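Local coordinates for glycogen synthase (Cyanobacterium sp. CLg1, PDB 6GNF), which belongs to the starch and bacterial glycogen synthase family, two-domain glycosyltransferases of the GT-B fold, and here carries bound adenosine-5'-diphosphate and a glycan, at residues 24-29 and 45-50; 32-37 and 92-97; 278-283 and 296-301; 368-373 and 486-491; 428-433 and 493-498. All blocks are in the same frame, centred on the assembly; numbering follows the deposited sequence.

Contact 1 of 5, residues 24-29 and 45-50; sequences ICFVST and EGLPEE
Phe26 lays one face of its ring under the pyrrolidine of Pro48. Pro48 CG stands 3.8 Å from the ring centroid and only 7° off the normal, so this one methylene sits almost centrally over the face in a CH-pi contact. Pro48 CG is 3.9 Å from both Phe26 CD1 and Phe26 CE1, in keeping with its place near the centre. Leu47 comes instead at the edge, near the plane of the ring: its CD2 lies 4.0 Å from Phe26 CZ, and the two side chains cross at about a right angle. With CG anti to the carbonyl carbon (chi1 -81°), Phe26 reaches out from its strand toward the helix, bridging a CA-CA separation of 7.8 Å to Pro48. Pro48 has no N-H to give to the preceding turn, and the helix kinks there. All three residues are buried; Thr60 and Val58 of strand 57-63 touch Phe26 and Pro48 respectively, and Ala529 and Tyr532 of helix 526-540 close over Leu47. Strand 23-27, helix 39-54 and strand 57-63 make a beta-alpha-beta unit, and this strand-to-helix packing is the core of such a unit in the Rossmann-like N-terminal domain of a GT-B glycosyltransferase.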
# COMPACT_ATOMS: atom_id res chain seq x y z
N ILE A 24 6.44 3.13 20.21
CA ILE A 24 6.48 3.14 18.76
C ILE A 24 5.49 4.15 18.21
O ILE A 24 4.30 4.07 18.48
CB ILE A 24 6.16 1.75 18.19
CG1 ILE A 24 6.99 0.68 18.89
CG2 ILE A 24 6.42 1.71 16.69
CD1 ILE A 24 6.51 -0.72 18.63
N CYS A 25 5.99 5.07 17.40
CA CYS A 25 5.17 6.12 16.80
C CYS A 25 5.19 5.97 15.28
O CYS A 25 6.22 6.22 14.65
CB CYS A 25 5.71 7.48 17.22
SG CYS A 25 4.79 8.87 16.54
N PHE A 26 4.07 5.51 14.70
CA PHE A 26 3.95 5.33 13.24
C PHE A 26 3.51 6.64 12.62
O PHE A 26 2.55 7.26 13.09
CB PHE A 26 2.89 4.28 12.90
CG PHE A 26 3.38 2.87 13.02
CD1 PHE A 26 3.56 2.29 14.26
CD2 PHE A 26 3.64 2.11 11.89
CE1 PHE A 26 4.00 0.98 14.37
CE2 PHE A 26 4.08 0.80 11.99
CZ PHE A 26 4.26 0.24 13.24
N VAL A 27 4.18 7.04 11.56
CA VAL A 27 3.83 8.27 10.88
C VAL A 27 3.50 7.92 9.43
O VAL A 27 4.25 7.23 8.76
CB VAL A 27 4.98 9.29 10.95
CG1 VAL A 27 4.53 10.66 10.46
CG2 VAL A 27 5.49 9.41 12.38
N SER A 28 2.33 8.35 8.97
CA SER A 28 1.94 8.11 7.58
C SER A 28 0.87 9.07 7.12
O SER A 28 0.28 9.78 7.91
CB SER A 28 1.43 6.67 7.39
OG SER A 28 0.22 6.42 8.03
N THR A 29 0.58 9.02 5.83
CA THR A 29 -0.53 9.77 5.25
C THR A 29 -1.85 9.03 5.37
O THR A 29 -2.89 9.63 5.17
CB THR A 29 -0.27 10.05 3.76
OG1 THR A 29 0.16 8.83 3.14
CG2 THR A 29 0.82 11.06 3.61
N GLU A 45 -3.05 0.28 10.06
CA GLU A 45 -4.11 -0.15 10.96
C GLU A 45 -3.71 -1.42 11.70
O GLU A 45 -3.73 -1.44 12.92
CB GLU A 45 -5.41 -0.39 10.19
CG GLU A 45 -6.58 -0.76 11.10
CD GLU A 45 -7.84 -1.19 10.36
OE1 GLU A 45 -7.86 -1.15 9.12
OE2 GLU A 45 -8.82 -1.56 11.01
N GLY A 46 -3.37 -2.46 10.94
CA GLY A 46 -3.19 -3.80 11.49
C GLY A 46 -1.94 -4.05 12.31
O GLY A 46 -2.00 -4.68 13.36
N LEU A 47 -0.81 -3.57 11.83
CA LEU A 47 0.47 -3.80 12.51
C LEU A 47 0.51 -3.09 13.88
O LEU A 47 0.84 -3.73 14.88
CB LEU A 47 1.65 -3.44 11.61
CG LEU A 47 3.07 -3.47 12.20
CD1 LEU A 47 3.36 -4.80 12.89
CD2 LEU A 47 4.10 -3.19 11.12
N PRO A 48 0.13 -1.81 13.94
CA PRO A 48 0.09 -1.15 15.25
C PRO A 48 -0.86 -1.81 16.25
O PRO A 48 -0.54 -1.88 17.43
CB PRO A 48 -0.38 0.27 14.92
CG PRO A 48 0.19 0.49 13.56
CD PRO A 48 -0.05 -0.82 12.86
N GLU A 49 -2.01 -2.29 15.78
CA GLU A 49 -2.96 -2.98 16.65
C GLU A 49 -2.35 -4.26 17.23
O GLU A 49 -2.55 -4.56 18.39
CB GLU A 49 -4.28 -3.27 15.93
CG GLU A 49 -5.16 -2.04 15.81
CD GLU A 49 -6.48 -2.25 15.08
OE1 GLU A 49 -7.14 -1.23 14.77
OE2 GLU A 49 -6.84 -3.40 14.74
N GLU A 50 -1.59 -4.98 16.41
CA GLU A 50 -0.94 -6.22 16.87
C GLU A 50 0.16 -5.89 17.88
O GLU A 50 0.30 -6.57 18.88
CB GLU A 50 -0.38 -7.01 15.69
CG GLU A 50 0.32 -8.31 16.07
CD GLU A 50 -0.60 -9.35 16.70
OE1 GLU A 50 -1.83 -9.25 16.50
OE2 GLU A 50 -0.10 -10.26 17.41

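Contact 2 of 5, residues 32-37 and 92-97; sequences APYSKT and FHSYKK. With GLC (alpha-D-glucopyranose), chain D.
Ala32 meets the strand through water: its carbonyl O accepts from a water 2.9 Å away, and the same water accepts from Lys96 NZ at 3.1 Å. Pro33 follows a cis peptide bond and turns its ring carbon CD toward Lys96 NZ, 3.8 Å away. Tyr34 then extends its ring to the strand. Lys96 NZ lies 3.5 Å from Tyr34 OH and Ser94 OG lies 3.6 Å from it, both placed obliquely to the ring and neither a hydrogen bond. The strong polar partners are others: Tyr34 OH bonds to Asp70 OD2, and Ser94 OG to Trp103 NE1. Lys96 arrives by bending its chain at its end, chi3 being 78° and chi4 -132°. Further along, Lys36 touches adenosine-5'-diphosphate and Thr37 belongs to the glycan pocket, where O6 of the bound glucopyranose donates to Thr37 OG1 over 2.7 Å. Glu30 OE2 is a second partner of that hydroxyl. The loop 32-37 thus spans from sheet to ligands. On the sheet side the polar link between loop and lysine runs through one water, while the hydroxyls of Tyr34 and Ser94 are bonded to Asp70 and Trp103, which implies that the direct approaches are packing.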
# COMPACT_ATOMS: atom_id res chain seq x y z
N ALA A 32 -6.14 3.23 7.91
CA ALA A 32 -7.47 2.66 7.74
C ALA A 32 -8.13 2.53 9.11
O ALA A 32 -7.44 2.34 10.11
CB ALA A 32 -7.40 1.30 7.06
N PRO A 33 -9.47 2.64 9.17
CA PRO A 33 -10.40 2.90 8.08
C PRO A 33 -10.65 4.40 7.85
O PRO A 33 -11.46 4.77 7.03
CB PRO A 33 -11.67 2.21 8.54
CG PRO A 33 -11.63 2.34 10.04
CD PRO A 33 -10.18 2.41 10.44
N TYR A 34 -9.89 5.26 8.50
CA TYR A 34 -10.14 6.70 8.45
C TYR A 34 -9.71 7.26 7.08
O TYR A 34 -10.41 8.04 6.45
CB TYR A 34 -9.32 7.39 9.53
CG TYR A 34 -9.58 6.90 10.94
CD1 TYR A 34 -10.56 7.51 11.73
CD2 TYR A 34 -8.85 5.85 11.50
CE1 TYR A 34 -10.82 7.09 13.02
CE2 TYR A 34 -9.10 5.41 12.79
CZ TYR A 34 -10.08 6.04 13.55
OH TYR A 34 -10.36 5.64 14.85
N SER A 35 -8.50 6.87 6.67
CA SER A 35 -7.94 7.30 5.42
C SER A 35 -7.23 6.12 4.76
O SER A 35 -6.47 5.41 5.42
CB SER A 35 -6.97 8.46 5.69
OG SER A 35 -5.97 8.11 6.63
N LYS A 36 -7.42 5.95 3.46
CA LYS A 36 -6.94 4.76 2.76
C LYS A 36 -7.15 4.91 1.26
O LYS A 36 -8.24 5.27 0.83
CB LYS A 36 -7.72 3.55 3.25
CG LYS A 36 -7.51 2.26 2.44
CD LYS A 36 -7.77 1.00 3.28
CE LYS A 36 -8.63 -0.06 2.58
NZ LYS A 36 -7.97 -0.69 1.42
N THR A 37 -6.09 4.66 0.50
CA THR A 37 -6.12 4.63 -0.98
C THR A 37 -5.65 3.25 -1.45
O THR A 37 -5.56 2.98 -2.65
CB THR A 37 -5.18 5.71 -1.58
OG1 THR A 37 -3.80 5.35 -1.35
CG2 THR A 37 -5.47 7.10 -1.00
N PHE A 92 -5.75 16.45 17.02
CA PHE A 92 -6.93 15.73 17.45
C PHE A 92 -6.49 14.31 17.78
O PHE A 92 -5.44 13.87 17.32
CB PHE A 92 -7.99 15.74 16.35
CG PHE A 92 -8.72 17.04 16.22
CD1 PHE A 92 -8.05 18.17 15.77
CD2 PHE A 92 -10.05 17.15 16.54
CE1 PHE A 92 -8.71 19.38 15.64
CE2 PHE A 92 -10.73 18.35 16.42
CZ PHE A 92 -10.05 19.47 15.97
N HIS A 93 -7.31 13.61 18.55
CA HIS A 93 -6.91 12.36 19.16
C HIS A 93 -8.08 11.40 19.24
O HIS A 93 -9.15 11.78 19.69
CB HIS A 93 -6.35 12.65 20.56
CG HIS A 93 -5.86 11.44 21.30
ND1 HIS A 93 -5.60 11.46 22.65
CD2 HIS A 93 -5.60 10.18 20.88
CE1 HIS A 93 -5.19 10.26 23.03
NE2 HIS A 93 -5.18 9.47 21.98
N SER A 94 -7.90 10.19 18.72
CA SER A 94 -8.85 9.10 18.96
C SER A 94 -8.11 7.88 19.49
O SER A 94 -6.89 7.79 19.36
CB SER A 94 -9.68 8.77 17.72
OG SER A 94 -8.90 8.49 16.58
N TYR A 95 -8.85 7.01 20.17
CA TYR A 95 -8.27 5.86 20.84
C TYR A 95 -9.09 4.63 20.54
O TYR A 95 -10.30 4.63 20.71
CB TYR A 95 -8.11 6.14 22.34
CG TYR A 95 -7.43 5.02 23.10
CD1 TYR A 95 -8.15 3.91 23.52
CD2 TYR A 95 -6.06 5.03 23.35
CE1 TYR A 95 -7.54 2.87 24.19
CE2 TYR A 95 -5.45 4.01 24.04
CZ TYR A 95 -6.20 2.95 24.49
OH TYR A 95 -5.62 1.87 25.12
N LYS A 96 -8.46 3.61 19.97
CA LYS A 96 -9.20 2.44 19.52
C LYS A 96 -8.35 1.17 19.55
O LYS A 96 -7.27 1.13 18.94
CB LYS A 96 -9.72 2.68 18.10
CG LYS A 96 -11.03 1.98 17.80
CD LYS A 96 -11.48 2.25 16.37
CE LYS A 96 -10.71 1.39 15.37
NZ LYS A 96 -10.21 2.19 14.22
N LYS A 97 -8.90 0.11 20.16
CA LYS A 97 -8.22 -1.18 20.26
C LYS A 97 -6.78 -1.04 20.73
O LYS A 97 -5.87 -1.57 20.07
CB LYS A 97 -8.26 -1.89 18.92
CG LYS A 97 -9.64 -2.35 18.49
CD LYS A 97 -9.59 -2.80 17.04
CE LYS A 97 -10.64 -3.85 16.73
NZ LYS A 97 -12.02 -3.35 16.93
C1 GLC D . 0.31 8.94 -5.18
C2 GLC D . 1.20 8.96 -3.93
C3 GLC D . 1.61 7.54 -3.57
C4 GLC D . 0.37 6.67 -3.39
C5 GLC D . -0.43 6.68 -4.70
C6 GLC D . -1.67 5.78 -4.68
O2 GLC D . 2.38 9.74 -4.15
O3 GLC D . 2.41 7.51 -2.38
O4 GLC D . 0.81 5.35 -3.03
O5 GLC D . -0.80 8.04 -5.00
O6 GLC D . -2.63 6.18 -3.69
O HOH W 1 -7.35 2.38 12.96

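Contact 3 of 5, residues 278-283 and 296-301; sequences EVTSSP and VGLTGI
Thr280 OG1 is gripped by two backbone carbonyls of its own helix, with a hydrogen bond to Ala276 O and a weaker one to His277 O. That ties down the hydroxyl and leaves the methyl for the contact: with chi1 at 53°, OG1 sits between the backbone N and the carbonyl carbon, while CG2 is anti to the carbonyl carbon and comes 4.1 Å from Leu298 CB. Val279, the preceding residue, supplies the closer approach. Its CG1, anti to the backbone N, lies 3.7 Å from Leu298 CD2, and its CB is 3.9 Å from the same methyl. The valine and leucine side chains cross at about a right angle, so a single leucine branch is set against the isopropyl group, whereas the threonine meets the base of the leucine. The CA atoms of Thr280 and Leu298 are 7.5 Å apart. These elements form part of a Rossmann-like sheet: strand 298-300 is an outermost strand, parallel to strand 267-270, with Thr299 and Ile301 both bonded to the backbone of Thr270, and helices 273-281 and 290-296 make the connection between the two strands. Leu298 also rests on Ala268 and Thr270, and Ala293 of helix 290-296 touches both Val279 and Thr280. Gly297 turns the chain from that helix into the strand with phi 84° and psi 132°, angles at which a CB would jam against the carbonyl O of Val296, which by itself calls for glycine. Arg294 NH1 donates to Thr280 O, and Glu278 OE2 accepts from Gly456 N.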
# COMPACT_ATOMS: atom_id res chain seq x y z
N GLU A 278 14.84 -7.53 -4.58
CA GLU A 278 14.69 -6.87 -5.88
C GLU A 278 15.22 -5.46 -5.85
O GLU A 278 15.93 -5.04 -6.76
CB GLU A 278 13.22 -6.84 -6.31
CG GLU A 278 12.69 -8.18 -6.79
CD GLU A 278 11.19 -8.19 -7.01
OE1 GLU A 278 10.48 -7.34 -6.44
OE2 GLU A 278 10.75 -9.08 -7.77
N VAL A 279 14.92 -4.73 -4.78
CA VAL A 279 15.31 -3.33 -4.66
C VAL A 279 16.82 -3.17 -4.64
O VAL A 279 17.35 -2.27 -5.29
CB VAL A 279 14.68 -2.68 -3.40
CG1 VAL A 279 15.31 -1.33 -3.10
CG2 VAL A 279 13.18 -2.53 -3.59
N THR A 280 17.51 -4.02 -3.89
CA THR A 280 18.96 -3.89 -3.73
C THR A 280 19.75 -4.52 -4.88
O THR A 280 20.97 -4.37 -4.94
CB THR A 280 19.43 -4.53 -2.41
OG1 THR A 280 18.95 -5.87 -2.33
CG2 THR A 280 18.88 -3.76 -1.23
N SER A 281 19.08 -5.23 -5.78
CA SER A 281 19.77 -6.01 -6.82
C SER A 281 19.96 -5.34 -8.17
O SER A 281 20.82 -5.78 -8.92
CB SER A 281 19.05 -7.33 -7.05
OG SER A 281 19.08 -8.15 -5.90
N SER A 282 19.16 -4.35 -8.53
CA SER A 282 19.33 -3.68 -9.82
C SER A 282 18.63 -2.34 -9.91
O SER A 282 17.65 -2.10 -9.19
CB SER A 282 18.83 -4.58 -10.97
OG SER A 282 17.41 -4.61 -11.05
N PRO A 283 19.10 -1.46 -10.82
CA PRO A 283 18.44 -0.17 -11.05
C PRO A 283 16.96 -0.29 -11.42
O PRO A 283 16.20 0.61 -11.09
CB PRO A 283 19.23 0.42 -12.22
CG PRO A 283 20.57 -0.22 -12.14
CD PRO A 283 20.30 -1.61 -11.65
N VAL A 296 22.84 1.24 2.63
CA VAL A 296 22.21 1.38 3.94
C VAL A 296 21.79 0.02 4.52
O VAL A 296 21.75 -0.14 5.74
CB VAL A 296 21.02 2.35 3.82
CG1 VAL A 296 20.05 2.22 4.99
CG2 VAL A 296 21.54 3.77 3.71
N GLY A 297 21.53 -0.96 3.65
CA GLY A 297 20.98 -2.24 4.08
C GLY A 297 19.47 -2.14 4.19
O GLY A 297 18.94 -1.18 4.76
N LEU A 298 18.78 -3.12 3.62
CA LEU A 298 17.33 -3.12 3.56
C LEU A 298 16.83 -4.54 3.82
O LEU A 298 17.18 -5.46 3.12
CB LEU A 298 16.86 -2.65 2.17
CG LEU A 298 15.36 -2.60 1.89
CD1 LEU A 298 14.67 -1.60 2.81
CD2 LEU A 298 15.12 -2.23 0.44
N THR A 299 16.00 -4.70 4.86
CA THR A 299 15.42 -5.99 5.24
C THR A 299 13.92 -5.96 4.97
O THR A 299 13.26 -4.94 5.20
CB THR A 299 15.61 -6.25 6.74
OG1 THR A 299 17.00 -6.23 7.05
CG2 THR A 299 15.05 -7.60 7.15
N GLY A 300 13.39 -7.10 4.54
CA GLY A 300 11.97 -7.25 4.25
C GLY A 300 11.26 -8.12 5.27
O GLY A 300 11.80 -9.13 5.73
N ILE A 301 10.04 -7.72 5.61
CA ILE A 301 9.15 -8.50 6.46
C ILE A 301 7.79 -8.54 5.77
O ILE A 301 7.17 -7.51 5.57
CB ILE A 301 8.98 -7.87 7.85
CG1 ILE A 301 10.33 -7.81 8.56
CG2 ILE A 301 7.99 -8.67 8.68
CD1 ILE A 301 10.30 -7.03 9.86

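Contact 4 of 5, residues 368-373 and 486-491; sequences IIAAMP and ELLQQG
Two helical elements of the C-terminal domain meet near the surface, the helical region 365-375 and helix 485-503, and the joint is made by Ala370 against Leu488. The nearest CA atoms, of Ala370 and Gln489, are 7.5 Å apart, consistent with a small side chain at the interface. Ala370 CB points toward the other helix and touches Leu488 CD2 at 3.8 Å, with Leu488 CG almost as near at 3.9 Å. Leu488 does not start out in that direction; placing CG anti to the backbone N (chi1 -176°) sends the branch end to the alanine. Val492, one turn on in helix 485-503, touches both Ala370 and Ala371. The amide of Gln489 passes beside the alanine's backbone without pairing with it: Gln489 OE1 and Ala370 O, both acceptors, stay 4.4 Å apart. Instead OE1 takes a weak hydrogen bond from Lys374 NZ and NE2 gives a weak one to Glu485 OE2. Within the first segment the bond from Ala371 N to Ile368 O (3.1 Å) is weak, as is that from Met372 N to Ile369 O. Of the 104 Å² buried in total, Ala370 gives 56 Å² and Leu488 27 Å². The chemistry implies apolar packing at a partly exposed seam, with the Gln489 amide only weakly bonded at its margin.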
# COMPACT_ATOMS: atom_id res chain seq x y z
N ILE A 368 -5.24 -7.79 -18.62
CA ILE A 368 -6.45 -8.61 -18.55
C ILE A 368 -7.41 -8.23 -19.67
O ILE A 368 -7.92 -9.10 -20.38
CB ILE A 368 -7.17 -8.49 -17.18
CG1 ILE A 368 -6.25 -8.92 -16.04
CG2 ILE A 368 -8.42 -9.36 -17.16
CD1 ILE A 368 -6.82 -8.66 -14.66
N ILE A 369 -7.63 -6.93 -19.84
CA ILE A 369 -8.52 -6.43 -20.88
C ILE A 369 -8.02 -6.82 -22.27
O ILE A 369 -8.80 -7.26 -23.11
CB ILE A 369 -8.69 -4.90 -20.77
CG1 ILE A 369 -9.51 -4.56 -19.52
CG2 ILE A 369 -9.39 -4.34 -22.01
CD1 ILE A 369 -9.42 -3.11 -19.09
N ALA A 370 -6.71 -6.66 -22.51
CA ALA A 370 -6.12 -7.01 -23.80
C ALA A 370 -6.14 -8.52 -24.06
O ALA A 370 -6.08 -8.95 -25.21
CB ALA A 370 -4.69 -6.48 -23.88
N ALA A 371 -6.23 -9.32 -23.00
CA ALA A 371 -6.19 -10.78 -23.12
C ALA A 371 -7.51 -11.40 -23.56
O ALA A 371 -7.55 -12.59 -23.87
CB ALA A 371 -5.75 -11.40 -21.80
N MET A 372 -8.58 -10.61 -23.59
CA MET A 372 -9.94 -11.13 -23.80
C MET A 372 -10.11 -12.00 -25.05
O MET A 372 -10.72 -13.07 -24.97
CB MET A 372 -10.97 -9.99 -23.82
CG MET A 372 -11.19 -9.35 -22.46
SD MET A 372 -12.11 -10.41 -21.33
CE MET A 372 -11.55 -9.79 -19.74
N PRO A 373 -9.55 -11.57 -26.20
CA PRO A 373 -9.68 -12.41 -27.40
C PRO A 373 -9.15 -13.83 -27.21
O PRO A 373 -9.74 -14.78 -27.71
CB PRO A 373 -8.86 -11.65 -28.45
CG PRO A 373 -8.84 -10.24 -27.97
CD PRO A 373 -8.81 -10.33 -26.48
N GLU A 486 3.38 -4.48 -28.45
CA GLU A 486 4.31 -5.60 -28.39
C GLU A 486 4.40 -6.19 -26.98
O GLU A 486 4.07 -7.36 -26.77
CB GLU A 486 5.69 -5.12 -28.88
CG GLU A 486 6.90 -5.97 -28.50
CD GLU A 486 6.91 -7.31 -29.20
OE1 GLU A 486 7.90 -7.60 -29.90
OE2 GLU A 486 5.93 -8.08 -29.04
N LEU A 487 4.87 -5.38 -26.03
CA LEU A 487 5.08 -5.84 -24.65
C LEU A 487 3.77 -6.19 -23.93
O LEU A 487 3.73 -7.10 -23.10
CB LEU A 487 5.86 -4.79 -23.85
CG LEU A 487 7.31 -4.57 -24.28
CD1 LEU A 487 7.91 -3.39 -23.54
CD2 LEU A 487 8.15 -5.83 -24.06
N LEU A 488 2.69 -5.48 -24.27
CA LEU A 488 1.36 -5.78 -23.75
C LEU A 488 0.97 -7.22 -24.09
O LEU A 488 0.41 -7.93 -23.25
CB LEU A 488 0.33 -4.81 -24.32
CG LEU A 488 -1.12 -4.91 -23.83
CD1 LEU A 488 -1.20 -4.70 -22.32
CD2 LEU A 488 -2.00 -3.91 -24.55
N GLN A 489 1.26 -7.64 -25.31
CA GLN A 489 0.87 -8.97 -25.76
C GLN A 489 1.75 -10.06 -25.13
O GLN A 489 1.28 -11.18 -24.91
CB GLN A 489 0.90 -9.05 -27.30
CG GLN A 489 -0.17 -9.94 -27.89
CD GLN A 489 -1.58 -9.56 -27.45
OE1 GLN A 489 -2.39 -10.42 -27.13
NE2 GLN A 489 -1.86 -8.26 -27.42
N GLN A 490 2.98 -9.72 -24.79
CA GLN A 490 3.85 -10.65 -24.06
C GLN A 490 3.30 -10.88 -22.66
O GLN A 490 3.35 -12.00 -22.15
CB GLN A 490 5.27 -10.10 -23.95
CG GLN A 490 5.95 -9.89 -25.29
CD GLN A 490 7.45 -9.72 -25.17
OE1 GLN A 490 8.18 -10.10 -26.08
NE2 GLN A 490 7.91 -9.17 -24.06
N GLY A 491 2.81 -9.81 -22.04
CA GLY A 491 2.14 -9.89 -20.75
C GLY A 491 0.92 -10.79 -20.80
O GLY A 491 0.71 -11.62 -19.92

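Contact 5 of 5, residues 428-433 and 493-498; sequences LMPSRF and DAMIVG
An inverse gamma turn centred on Pro430 presents the proline ring to Met495, whose thioether sulfur meets both Pro430 and Leu428. The turn is documented by Pro430 phi -83° and psi 55° and by a weak hydrogen bond, 2.9 Å long, from Ser431 N to Met429 O. It lies just past the C-terminal end of strand 426-429, in the middle of the six-stranded parallel sheet of the Rossmann-like C-terminal domain, and helix 485-503 packs on that sheet. Pro430 and Met495 have the nearest CA atoms, 6.4 Å apart. All three touching residues are buried, and Ile368 of helix 365-370 touches each of them, so Leu428, Pro430, Met495 and Ile368 form an apolar cluster. Phe353 and Phe355 of strand 352-356 touch Leu428 and Pro430 respectively. The side chain of Pro430 lies about 11 Å from adenosine-5'-diphosphate. Arg432 is held by a salt bridge from NH1 to Asp366 OD1 and by a hydrogen bond from NE to Pro474 O. In Met495 the extended first two torsions carry SD out to the strand end, and the bend at chi3 (72°) turns the methyl CE aside. Pro430 CB stands 4.1 Å from that sulfur, and Leu428 CD2, on a side chain crossing the methionine at about a right angle, stands 4.2 Å from it.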
# COMPACT_ATOMS: atom_id res chain seq x y z
N LEU A 428 -6.71 -13.28 -9.36
CA LEU A 428 -5.80 -13.01 -10.47
C LEU A 428 -5.07 -11.69 -10.29
O LEU A 428 -5.71 -10.63 -10.25
CB LEU A 428 -6.62 -12.99 -11.76
CG LEU A 428 -5.90 -12.94 -13.10
CD1 LEU A 428 -5.17 -14.24 -13.36
CD2 LEU A 428 -6.90 -12.67 -14.22
N MET A 429 -3.74 -11.75 -10.14
CA MET A 429 -2.91 -10.56 -9.93
C MET A 429 -1.72 -10.51 -10.88
O MET A 429 -0.60 -10.88 -10.50
CB MET A 429 -2.40 -10.53 -8.49
CG MET A 429 -3.50 -10.58 -7.44
SD MET A 429 -2.83 -10.53 -5.77
CE MET A 429 -2.20 -8.86 -5.71
N PRO A 430 -1.92 -9.99 -12.10
CA PRO A 430 -0.85 -9.87 -13.09
C PRO A 430 -0.01 -8.61 -12.88
O PRO A 430 0.15 -7.80 -13.79
CB PRO A 430 -1.62 -9.80 -14.40
CG PRO A 430 -2.87 -9.08 -14.04
CD PRO A 430 -3.21 -9.52 -12.64
N SER A 431 0.54 -8.46 -11.67
CA SER A 431 1.29 -7.27 -11.32
C SER A 431 2.64 -7.23 -12.03
O SER A 431 3.29 -8.26 -12.20
CB SER A 431 1.51 -7.20 -9.80
OG SER A 431 0.27 -7.18 -9.12
N ARG A 432 3.05 -6.04 -12.45
CA ARG A 432 4.38 -5.83 -13.02
C ARG A 432 5.44 -5.66 -11.94
O ARG A 432 6.60 -5.98 -12.15
CB ARG A 432 4.37 -4.61 -13.94
CG ARG A 432 3.52 -4.81 -15.19
CD ARG A 432 3.65 -3.65 -16.16
NE ARG A 432 3.01 -3.94 -17.45
CZ ARG A 432 1.75 -3.66 -17.77
NH1 ARG A 432 0.93 -3.07 -16.91
NH2 ARG A 432 1.30 -3.98 -18.97
N PHE A 433 5.05 -5.11 -10.80
CA PHE A 433 5.85 -5.17 -9.58
C PHE A 433 4.89 -5.13 -8.40
O PHE A 433 3.79 -4.56 -8.51
CB PHE A 433 6.86 -4.02 -9.53
CG PHE A 433 6.24 -2.66 -9.67
CD1 PHE A 433 5.97 -2.13 -10.93
CD2 PHE A 433 5.91 -1.91 -8.55
CE1 PHE A 433 5.40 -0.88 -11.06
CE2 PHE A 433 5.33 -0.66 -8.68
CZ PHE A 433 5.07 -0.14 -9.94
N ASP A 493 0.27 -13.26 -22.86
CA ASP A 493 0.73 -14.63 -22.97
C ASP A 493 1.31 -15.13 -21.63
O ASP A 493 1.03 -16.24 -21.19
CB ASP A 493 1.78 -14.75 -24.09
CG ASP A 493 1.20 -14.45 -25.48
OD1 ASP A 493 -0.03 -14.61 -25.68
OD2 ASP A 493 1.97 -14.08 -26.39
N ALA A 494 2.06 -14.27 -20.96
CA ALA A 494 2.65 -14.61 -19.66
C ALA A 494 1.59 -14.88 -18.59
O ALA A 494 1.74 -15.79 -17.77
CB ALA A 494 3.59 -13.50 -19.22
N MET A 495 0.52 -14.10 -18.60
CA MET A 495 -0.58 -14.28 -17.66
C MET A 495 -1.29 -15.60 -17.92
O MET A 495 -1.53 -16.38 -17.01
CB MET A 495 -1.58 -13.12 -17.77
CG MET A 495 -2.78 -13.22 -16.84
SD MET A 495 -3.94 -11.86 -17.04
CE MET A 495 -4.68 -12.28 -18.61
N ILE A 496 -1.59 -15.86 -19.19
CA ILE A 496 -2.34 -17.05 -19.58
C ILE A 496 -1.61 -18.35 -19.26
O ILE A 496 -2.24 -19.36 -18.93
CB ILE A 496 -2.73 -16.97 -21.07
CG1 ILE A 496 -3.80 -15.88 -21.26
CG2 ILE A 496 -3.26 -18.31 -21.58
CD1 ILE A 496 -3.96 -15.41 -22.68
N VAL A 497 -0.28 -18.34 -19.34
CA VAL A 497 0.51 -19.49 -18.91
C VAL A 497 0.17 -19.87 -17.46
O VAL A 497 -0.04 -21.04 -17.16
CB VAL A 497 2.03 -19.24 -19.07
CG1 VAL A 497 2.86 -20.24 -18.27
CG2 VAL A 497 2.42 -19.29 -20.54
N GLY A 498 0.11 -18.86 -16.59
CA GLY A 498 -0.25 -19.09 -15.19
C GLY A 498 -1.68 -19.58 -15.03
O GLY A 498 -1.93 -20.51 -14.26

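Contacts 1 and 5 are buried, each packing a helix on a strand or strand end: contact 1 in the N-terminal sheet, contact 5 in the C-terminal one, with centres 32 Å apart. Contacts 2 and 3 reach the sheet of contact 1 at partly buried places; contact 2 adds water and charge, and contact 3 mixes methyl packing with a bonded threonine. Contact 4 is a surface contact with a small apolar core and weakly bonded polar margins. It shares helix 485-503 with contact 5 and touches it, Ala371 CB lying 3.5 Å from Met495 CE. Contacts 1 and 2 also adjoin, with centres 10 Å apart and segments alternating along the chain.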